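Local atomic coordinates of biogenic amine-binding protein (Rhodnius prolixus, PDB entry 4GE1), a protein that binds small biogenic amines such as tryptamine within its lipocalin barrel, probably sequestering host amines during blood feeding. Residues Lys12-Asn15 / Phe19-Gly22; Tyr72-Ala77 / Gln190-Tyr195; Arg106-Ser111 / Pro131-Tyr136. All coordinates share one frame; numbering follows the deposited sequence.

Contact 1. Residues Lys12-Asn15 / Phe19-Gly22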
loop_
_atom_site.group_PDB
_atom_site.type_symbol
_atom_site.label_atom_id
_atom_site.label_comp_id
_atom_site.label_asym_id
_atom_site.label_seq_id
_atom_site.Cartn_x
_atom_site.Cartn_y
_atom_site.Cartn_z
ATOM N N LYS A 12 -2.880 -17.373 -2.588
ATOM C CA LYS A 12 -3.166 -18.491 -1.696
ATOM C C LYS A 12 -1.966 -18.769 -0.802
ATOM O O LYS A 12 -0.822 -18.579 -1.209
ATOM C CB LYS A 12 -3.507 -19.747 -2.496
ATOM C CG LYS A 12 -4.923 -20.250 -2.284
ATOM C CD LYS A 12 -5.027 -21.742 -2.559
ATOM C CE LYS A 12 -4.610 -22.087 -3.982
ATOM N NZ LYS A 12 -4.801 -23.537 -4.274
ATOM N N ASP A 13 -2.232 -19.225 0.418
ATOM C CA ASP A 13 -1.164 -19.520 1.373
ATOM C C ASP A 13 -0.255 -18.303 1.590
ATOM O O ASP A 13 0.939 -18.334 1.291
ATOM C CB ASP A 13 -0.358 -20.736 0.915
ATOM C CG ASP A 13 -1.247 -21.907 0.513
ATOM O OD1 ASP A 13 -1.654 -22.689 1.403
ATOM O OD2 ASP A 13 -1.540 -22.038 -0.694
ATOM N N PHE A 14 -0.844 -17.236 2.116
ATOM C CA PHE A 14 -0.136 -15.984 2.362
ATOM C C PHE A 14 0.776 -16.117 3.578
ATOM O O PHE A 14 0.308 -16.378 4.691
ATOM C CB PHE A 14 -1.159 -14.867 2.582
ATOM C CG PHE A 14 -0.616 -13.474 2.384
ATOM C CD1 PHE A 14 -0.052 -13.094 1.176
ATOM C CD2 PHE A 14 -0.712 -12.536 3.393
ATOM C CE1 PHE A 14 0.430 -11.801 0.985
ATOM C CE2 PHE A 14 -0.235 -11.236 3.210
ATOM C CZ PHE A 14 0.336 -10.871 2.004
ATOM N N ASN A 15 2.078 -15.957 3.363
ATOM C CA ASN A 15 3.044 -16.013 4.457
ATOM C C ASN A 15 3.229 -14.636 5.094
ATOM O O ASN A 15 4.030 -13.823 4.631
ATOM C CB ASN A 15 4.387 -16.562 3.971
ATOM C CG ASN A 15 5.332 -16.897 5.119
ATOM O OD1 ASN A 15 5.429 -16.160 6.102
ATOM N ND2 ASN A 15 6.023 -18.022 5.000
ATOM N N PHE A 19 6.012 -11.408 4.686
ATOM C CA PHE A 19 5.509 -10.259 3.948
ATOM C C PHE A 19 5.569 -8.981 4.775
ATOM O O PHE A 19 6.100 -7.963 4.324
ATOM C CB PHE A 19 4.087 -10.502 3.434
ATOM C CG PHE A 19 3.601 -9.439 2.478
ATOM C CD1 PHE A 19 2.890 -8.344 2.939
ATOM C CD2 PHE A 19 3.863 -9.536 1.116
ATOM C CE1 PHE A 19 2.441 -7.362 2.056
ATOM C CE2 PHE A 19 3.421 -8.565 0.236
ATOM C CZ PHE A 19 2.712 -7.475 0.707
ATOM N N PHE A 20 5.020 -9.036 5.982
ATOM C CA PHE A 20 4.956 -7.855 6.835
ATOM C C PHE A 20 6.260 -7.617 7.605
ATOM O O PHE A 20 6.298 -7.653 8.839
ATOM C CB PHE A 20 3.769 -7.952 7.787
ATOM C CG PHE A 20 2.440 -7.971 7.092
ATOM C CD1 PHE A 20 1.689 -9.137 7.035
ATOM C CD2 PHE A 20 1.950 -6.826 6.478
ATOM C CE1 PHE A 20 0.462 -9.157 6.398
ATOM C CE2 PHE A 20 0.724 -6.834 5.836
ATOM C CZ PHE A 20 -0.026 -8.004 5.797
ATOM N N THR A 21 7.330 -7.376 6.857
ATOM C CA THR A 21 8.600 -6.983 7.444
ATOM C C THR A 21 9.339 -6.104 6.447
ATOM O O THR A 21 9.166 -6.250 5.240
ATOM C CB THR A 21 9.467 -8.195 7.808
ATOM O OG1 THR A 21 10.711 -7.738 8.350
ATOM C CG2 THR A 21 9.748 -9.038 6.580
ATOM N N GLY A 22 10.157 -5.188 6.954
ATOM C CA GLY A 22 10.868 -4.266 6.091
ATOM C C GLY A 22 9.907 -3.270 5.464
ATOM O O GLY A 22 8.916 -2.881 6.083
#
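Phe14 turns the end of its ring to the flat side of Phe19: its CZ stands 3.6 Å above the plane of the Phe19 ring, displaced from the centre toward the rim, while Phe20 CD2 lies in plane at that ring's edge. The nearest pair is Phe14 CZ and Phe19 CG, also 3.6 Å apart. With the ring planes at 48° the pair is neither a stack nor an edge-to-face contact, and a single corner of one ring does most of the touching. At the edge of the Phe14 ring, close to its plane, comes Phe20, whose CE1 is 3.9 Å from Phe14 CE2. Phe19 and Phe20 also meet each other, CD1 of Phe19 lying over the middle of the Phe20 ring at a height of 3.8 Å. The three rings therefore touch pairwise. Different first torsions let the two neighbours both reach Phe14: CG of Phe19 is anti to its backbone N (chi1 -171°), whereas in Phe20 it is anti to the carbonyl carbon.

Along the backbone, Phe19 N donates a weak, bent hydrogen bond to Asn15 O, 3.1 Å long with an N-H...O angle of 122°. Asn15 is the N-cap of the short helix 16-19, its OD1 accepting from Asn18 N. Tyr112 meets Phe19 edge-to-face and His48 does the same with Phe20, which ties the cluster to the barrel strands. The chemistry is thus almost wholly apolar: buried phenyl groups pack the residues before and after the short helix against each other, with little directional bonding between them.

Contact 2. Residues Tyr72-Ala77 / Gln190-Tyr195. With TSS (2-(1H-indol-3-yl)ethanamine), chain E.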
loop_
_atom_site.group_PDB
_atom_site.type_symbol
_atom_site.label_atom_id
_atom_site.label_comp_id
_atom_site.label_asym_id
_atom_site.label_seq_id
_atom_site.Cartn_x
_atom_site.Cartn_y
_atom_site.Cartn_z
ATOM N N TYR A 72 0.792 11.440 5.491
ATOM C CA TYR A 72 1.078 10.204 6.199
ATOM C C TYR A 72 -0.219 9.491 6.556
ATOM O O TYR A 72 -1.231 10.131 6.838
ATOM C CB TYR A 72 1.867 10.490 7.478
ATOM C CG TYR A 72 3.077 11.370 7.284
ATOM C CD1 TYR A 72 2.986 12.757 7.438
ATOM C CD2 TYR A 72 4.313 10.826 6.951
ATOM C CE1 TYR A 72 4.100 13.582 7.264
ATOM C CE2 TYR A 72 5.437 11.643 6.769
ATOM C CZ TYR A 72 5.322 13.018 6.927
ATOM O OH TYR A 72 6.428 13.828 6.764
ATOM N N ASP A 73 -0.182 8.163 6.530
ATOM C CA ASP A 73 -1.309 7.357 7.000
ATOM C C ASP A 73 -0.823 6.034 7.576
ATOM O O ASP A 73 0.310 5.609 7.325
ATOM C CB ASP A 73 -2.402 7.165 5.918
ATOM C CG ASP A 73 -1.888 6.510 4.654
ATOM O OD1 ASP A 73 -1.472 7.248 3.733
ATOM O OD2 ASP A 73 -1.934 5.258 4.555
ATOM N N ILE A 74 -1.665 5.401 8.382
ATOM C CA ILE A 74 -1.259 4.173 9.049
ATOM C C ILE A 74 -2.376 3.159 9.009
ATOM O O ILE A 74 -3.515 3.470 9.361
ATOM C CB ILE A 74 -0.893 4.425 10.524
ATOM C CG1 ILE A 74 0.111 5.582 10.638
ATOM C CG2 ILE A 74 -0.354 3.145 11.163
ATOM C CD1 ILE A 74 0.361 6.042 12.078
ATOM N N SER A 75 -2.045 1.943 8.590
ATOM C CA SER A 75 -3.007 0.852 8.639
ATOM C C SER A 75 -2.786 -0.005 9.870
ATOM O O SER A 75 -1.654 -0.416 10.161
ATOM C CB SER A 75 -2.913 -0.021 7.393
ATOM O OG SER A 75 -3.308 0.697 6.250
ATOM N N PHE A 76 -3.874 -0.276 10.585
ATOM C CA PHE A 76 -3.838 -1.169 11.735
ATOM C C PHE A 76 -4.720 -2.372 11.437
ATOM O O PHE A 76 -5.877 -2.216 11.027
ATOM C CB PHE A 76 -4.385 -0.480 12.984
ATOM C CG PHE A 76 -3.707 0.814 13.318
ATOM C CD1 PHE A 76 -4.101 1.996 12.708
ATOM C CD2 PHE A 76 -2.699 0.858 14.270
ATOM C CE1 PHE A 76 -3.488 3.200 13.028
ATOM C CE2 PHE A 76 -2.076 2.054 14.597
ATOM C CZ PHE A 76 -2.470 3.230 13.974
ATOM N N ALA A 77 -4.179 -3.567 11.640
ATOM C CA ALA A 77 -4.967 -4.785 11.494
ATOM C C ALA A 77 -4.500 -5.821 12.495
ATOM O O ALA A 77 -3.526 -5.606 13.227
ATOM C CB ALA A 77 -4.857 -5.332 10.085
ATOM N N GLN A 190 5.637 4.487 17.727
ATOM C CA GLN A 190 4.695 5.280 18.518
ATOM C C GLN A 190 3.439 4.505 18.919
ATOM O O GLN A 190 2.923 3.697 18.144
ATOM C CB GLN A 190 4.285 6.516 17.720
ATOM C CG GLN A 190 3.448 7.522 18.488
ATOM C CD GLN A 190 3.651 8.929 17.965
ATOM O OE1 GLN A 190 4.787 9.358 17.749
ATOM N NE2 GLN A 190 2.554 9.650 17.742
ATOM N N SER A 191 2.935 4.769 20.124
ATOM C CA SER A 191 1.713 4.115 20.590
ATOM C C SER A 191 0.449 4.816 20.086
ATOM O O SER A 191 0.374 6.040 20.089
ATOM C CB SER A 191 1.678 4.032 22.120
ATOM O OG SER A 191 0.474 3.415 22.550
ATOM N N PHE A 192 -0.536 4.032 19.657
ATOM C CA PHE A 192 -1.840 4.564 19.258
ATOM C C PHE A 192 -2.941 3.770 19.941
ATOM O O PHE A 192 -3.550 2.897 19.324
ATOM C CB PHE A 192 -2.029 4.475 17.737
ATOM C CG PHE A 192 -1.094 5.343 16.952
ATOM C CD1 PHE A 192 -1.478 6.611 16.551
ATOM C CD2 PHE A 192 0.167 4.887 16.598
ATOM C CE1 PHE A 192 -0.619 7.412 15.818
ATOM C CE2 PHE A 192 1.032 5.686 15.867
ATOM C CZ PHE A 192 0.639 6.949 15.483
ATOM N N PRO A 193 -3.203 4.066 21.220
ATOM C CA PRO A 193 -4.143 3.244 21.992
ATOM C C PRO A 193 -5.563 3.214 21.422
ATOM O O PRO A 193 -6.319 2.301 21.748
ATOM C CB PRO A 193 -4.136 3.899 23.381
ATOM C CG PRO A 193 -3.558 5.262 23.180
ATOM C CD PRO A 193 -2.615 5.149 22.027
ATOM N N ASN A 194 -5.920 4.189 20.595
ATOM C CA ASN A 194 -7.281 4.263 20.067
ATOM C C ASN A 194 -7.533 3.341 18.878
ATOM O O ASN A 194 -8.680 3.140 18.475
ATOM C CB ASN A 194 -7.639 5.703 19.701
ATOM C CG ASN A 194 -7.858 6.572 20.919
ATOM O OD1 ASN A 194 -8.048 6.071 22.029
ATOM N ND2 ASN A 194 -7.839 7.884 20.718
ATOM N N TYR A 195 -6.461 2.787 18.320
ATOM C CA TYR A 195 -6.556 1.926 17.141
ATOM C C TYR A 195 -5.848 0.600 17.391
ATOM O O TYR A 195 -6.091 -0.389 16.700
ATOM C CB TYR A 195 -5.973 2.633 15.907
ATOM C CG TYR A 195 -6.646 3.960 15.641
ATOM C CD1 TYR A 195 -7.886 4.019 15.008
ATOM C CD2 TYR A 195 -6.059 5.153 16.049
ATOM C CE1 TYR A 195 -8.518 5.229 14.781
ATOM C CE2 TYR A 195 -6.683 6.371 15.826
ATOM C CZ TYR A 195 -7.911 6.403 15.191
ATOM O OH TYR A 195 -8.533 7.612 14.967
HETATM N N1 TSS E . -1.739 3.976 2.205
HETATM C CA TSS E . -3.072 3.828 1.672
HETATM C CB TSS E . -3.214 3.063 0.394
HETATM C CG TSS E . -2.329 1.874 0.191
HETATM C CD1 TSS E . -1.280 1.770 -0.713
HETATM N NE1 TSS E . -0.731 0.541 -0.614
HETATM C CE2 TSS E . -1.393 -0.179 0.359
HETATM C CD2 TSS E . -2.387 0.618 0.868
HETATM C CZ2 TSS E . -1.203 -1.498 0.855
HETATM C CH2 TSS E . -2.037 -1.992 1.854
HETATM C CZ3 TSS E . -3.050 -1.181 2.371
HETATM C CE3 TSS E . -3.231 0.120 1.887
#
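Phe76 on the strand and Phe192 and Tyr195 of the C-terminal segment form an aromatic cluster, joined by three kinds of apolar contact. The first is a ring pair: the edge of Phe76 is turned to the face of Phe192 in an offset edge-to-face arrangement, planes at 65° and centroids 5.6 Å apart. The second is a CH-pi contact, in which Tyr195 CB sits 3.7 Å from the centroid of the Phe76 ring and only 9° off its normal. The Tyr195 ring itself slides past, nearly parallel to Phe76 but barely overlapping it, and its OH bonds to Glu105. Ile74 CG2 covers the opposite face of Phe76, whose CG, opposite the carbonyl carbon (chi1 -55°), puts the ring between the two. Third is an aliphatic-aromatic contact: Ile74 CD1 approaches Phe192 CZ to 3.5 Å, from opposite directions.

On the other side of the strand Asp73 OD2 accepts a 2.7 Å hydrogen bond from N1 of tryptamine. Asn93 also donates to OD2 and Asn62 to OD1, which would steady the carboxylate. Strand 69-78 runs between strands 55-64 and 88-96, and the segment after helix 181-189 packs on its outer surface, with Phe192 also touching Leu187 of that helix.

Contact 3. Residues Arg106-Ser111 / Pro131-Tyr136. With TSS (2-(1H-indol-3-yl)ethanamine), chain E.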
loop_
_atom_site.group_PDB
_atom_site.type_symbol
_atom_site.label_atom_id
_atom_site.label_comp_id
_atom_site.label_asym_id
_atom_site.label_seq_id
_atom_site.Cartn_x
_atom_site.Cartn_y
_atom_site.Cartn_z
ATOM N N ARG A 106 -10.638 5.560 7.974
ATOM C CA ARG A 106 -11.483 4.826 7.049
ATOM C C ARG A 106 -11.172 3.343 7.131
ATOM O O ARG A 106 -10.148 2.929 7.692
ATOM C CB ARG A 106 -11.192 5.293 5.634
ATOM C CG ARG A 106 -9.764 5.019 5.242
ATOM C CD ARG A 106 -9.301 5.886 4.097
ATOM N NE ARG A 106 -7.842 5.963 4.075
ATOM C CZ ARG A 106 -7.123 6.289 3.007
ATOM N NH1 ARG A 106 -7.734 6.565 1.860
ATOM N NH2 ARG A 106 -5.798 6.336 3.082
ATOM N N THR A 107 -12.060 2.545 6.552
ATOM C CA THR A 107 -11.849 1.113 6.439
ATOM C C THR A 107 -11.361 0.793 5.031
ATOM O O THR A 107 -11.921 1.283 4.048
ATOM C CB THR A 107 -13.160 0.360 6.679
ATOM O OG1 THR A 107 -13.753 0.826 7.895
ATOM C CG2 THR A 107 -12.918 -1.135 6.769
ATOM N N LEU A 108 -10.317 -0.023 4.934
ATOM C CA LEU A 108 -9.780 -0.425 3.639
ATOM C C LEU A 108 -9.789 -1.938 3.490
ATOM O O LEU A 108 -9.274 -2.662 4.349
ATOM C CB LEU A 108 -8.351 0.094 3.456
ATOM C CG LEU A 108 -8.173 1.610 3.383
ATOM C CD1 LEU A 108 -6.709 2.004 3.258
ATOM C CD2 LEU A 108 -8.951 2.140 2.218
ATOM N N GLN A 109 -10.380 -2.415 2.399
ATOM C CA GLN A 109 -10.303 -3.833 2.064
ATOM C C GLN A 109 -9.084 -4.058 1.176
ATOM O O GLN A 109 -8.986 -3.489 0.084
ATOM C CB GLN A 109 -11.584 -4.278 1.355
ATOM C CG GLN A 109 -12.854 -3.871 2.096
ATOM C CD GLN A 109 -14.130 -4.338 1.401
ATOM O OE1 GLN A 109 -14.092 -4.877 0.291
ATOM N NE2 GLN A 109 -15.266 -4.140 2.060
ATOM N N VAL A 110 -8.152 -4.880 1.650
ATOM C CA VAL A 110 -6.904 -5.098 0.935
ATOM C C VAL A 110 -6.870 -6.479 0.294
ATOM O O VAL A 110 -7.176 -7.485 0.944
ATOM C CB VAL A 110 -5.681 -4.948 1.876
ATOM C CG1 VAL A 110 -4.385 -4.986 1.082
ATOM C CG2 VAL A 110 -5.772 -3.656 2.698
ATOM N N SER A 111 -6.492 -6.540 -0.977
ATOM C CA SER A 111 -6.409 -7.829 -1.663
ATOM C C SER A 111 -5.107 -7.967 -2.430
ATOM O O SER A 111 -4.917 -7.317 -3.458
ATOM C CB SER A 111 -7.585 -8.003 -2.638
ATOM O OG SER A 111 -8.798 -7.549 -2.069
ATOM N N PRO A 131 -16.037 3.783 -2.741
ATOM C CA PRO A 131 -15.657 2.823 -3.785
ATOM C C PRO A 131 -15.065 3.499 -5.016
ATOM O O PRO A 131 -14.295 2.863 -5.743
ATOM C CB PRO A 131 -16.987 2.156 -4.141
ATOM C CG PRO A 131 -18.036 3.156 -3.733
ATOM C CD PRO A 131 -17.488 3.778 -2.490
ATOM N N ASP A 132 -15.438 4.758 -5.251
ATOM C CA ASP A 132 -14.864 5.535 -6.339
ATOM C C ASP A 132 -13.368 5.717 -6.134
ATOM O O ASP A 132 -12.619 5.875 -7.098
ATOM C CB ASP A 132 -15.564 6.893 -6.476
ATOM C CG ASP A 132 -16.895 6.793 -7.205
ATOM O OD1 ASP A 132 -17.228 5.683 -7.678
ATOM O OD2 ASP A 132 -17.603 7.822 -7.319
ATOM N N TYR A 133 -12.943 5.701 -4.871
ATOM C CA TYR A 133 -11.527 5.614 -4.540
ATOM C C TYR A 133 -11.114 4.152 -4.498
ATOM O O TYR A 133 -11.301 3.468 -3.485
ATOM C CB TYR A 133 -11.221 6.260 -3.184
ATOM C CG TYR A 133 -9.935 5.748 -2.538
ATOM C CD1 TYR A 133 -8.697 6.269 -2.897
ATOM C CD2 TYR A 133 -9.962 4.747 -1.569
ATOM C CE1 TYR A 133 -7.527 5.809 -2.315
ATOM C CE2 TYR A 133 -8.797 4.279 -0.989
ATOM C CZ TYR A 133 -7.582 4.816 -1.366
ATOM O OH TYR A 133 -6.412 4.367 -0.789
ATOM N N TYR A 134 -10.581 3.661 -5.606
ATOM C CA TYR A 134 -9.962 2.352 -5.585
ATOM C C TYR A 134 -8.551 2.474 -6.108
ATOM O O TYR A 134 -8.245 3.351 -6.927
ATOM C CB TYR A 134 -10.759 1.320 -6.388
ATOM C CG TYR A 134 -10.762 1.547 -7.885
ATOM C CD1 TYR A 134 -11.839 2.165 -8.508
ATOM C CD2 TYR A 134 -9.697 1.131 -8.679
ATOM C CE1 TYR A 134 -11.854 2.375 -9.876
ATOM C CE2 TYR A 134 -9.708 1.337 -10.061
ATOM C CZ TYR A 134 -10.789 1.957 -10.647
ATOM O OH TYR A 134 -10.818 2.157 -12.015
ATOM N N LEU A 135 -7.691 1.588 -5.632
ATOM C CA LEU A 135 -6.299 1.633 -6.011
ATOM C C LEU A 135 -5.816 0.270 -6.469
ATOM O O LEU A 135 -6.017 -0.741 -5.784
ATOM C CB LEU A 135 -5.460 2.109 -4.823
ATOM C CG LEU A 135 -3.951 2.201 -5.034
ATOM C CD1 LEU A 135 -3.629 3.427 -5.853
ATOM C CD2 LEU A 135 -3.238 2.257 -3.686
ATOM N N TYR A 136 -5.197 0.249 -7.642
ATOM C CA TYR A 136 -4.393 -0.889 -8.068
ATOM C C TYR A 136 -2.929 -0.463 -8.041
ATOM O O TYR A 136 -2.548 0.515 -8.690
ATOM C CB TYR A 136 -4.774 -1.325 -9.483
ATOM C CG TYR A 136 -6.081 -2.072 -9.582
ATOM C CD1 TYR A 136 -6.145 -3.434 -9.315
ATOM C CD2 TYR A 136 -7.248 -1.421 -9.961
ATOM C CE1 TYR A 136 -7.334 -4.125 -9.416
ATOM C CE2 TYR A 136 -8.444 -2.103 -10.069
ATOM C CZ TYR A 136 -8.480 -3.454 -9.797
ATOM O OH TYR A 136 -9.668 -4.132 -9.898
HETATM N N1 TSS E . -1.739 3.976 2.205
HETATM C CA TSS E . -3.072 3.828 1.672
HETATM C CB TSS E . -3.214 3.063 0.394
HETATM C CG TSS E . -2.329 1.874 0.191
HETATM C CD1 TSS E . -1.280 1.770 -0.713
HETATM N NE1 TSS E . -0.731 0.541 -0.614
HETATM C CE2 TSS E . -1.393 -0.179 0.359
HETATM C CD2 TSS E . -2.387 0.618 0.868
HETATM C CZ2 TSS E . -1.203 -1.498 0.855
HETATM C CH2 TSS E . -2.037 -1.992 1.854
HETATM C CZ3 TSS E . -3.050 -1.181 2.371
HETATM C CE3 TSS E . -3.231 0.120 1.887
#
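Arg106 and Tyr133 reach toward each other at the tryptamine site, their side chains crossing at about a right angle. The flat ends are nevertheless only moderately inclined, guanidinium and ring planes lying 31° apart, and the approach is oblique: Arg106 NH1 comes within 3.7 Å of Tyr133 CZ. An extended chain from CG to NE carries the guanidinium inward, and its NH2 is hydrogen-bonded to Asn93 OD1. Leu108 also meets Tyr133 at right angles, but at the ring's edge, near its plane, with CD2 3.9 Å from Tyr133 CE2. Its other methyl, CD1, lies over one face of the guanidinium, offset toward the rim.

Deeper in the barrel both segments border the ligand. Tyr133 OH rests 3.7 Å from CB of the tryptamine ethylamine chain. Two side chains approach the indole from the same side of its plane, Val110 CG2 3.7 Å from CZ3 of the six-membered ring and Leu135 CD2 3.6 Å from CD1 of the five-membered one. Tyr133 is poorly ordered, so its placement deserves caution. Strands 102-115 and 130-140 are each paired with strand 120-127, and their inward side chains form part of the binding pocket characteristic of a lipocalin beta-barrel.

Contacts 1 and 2 are mostly buried and aromatic, whereas contact 3 is only partly buried and mixes a charged group with apolar ones. The difference fits their places in the fold. Contact 1 joins the flanks of a short helix leading into the first strand, and contact 2 fastens a C-terminal segment to the barrel's outer side; neither uses its touching side chains to hold tryptamine. Contact 3 faces the interior, and reaches the same antiparallel sheet as contact 2: Asp73 CG lies 4.2 Å from Arg106 NH2, and strand 72-77 of contact 2 as well as contact 3 touches the ligand. One strand of contact 2 thus serves outer packing and inner amine recognition alike.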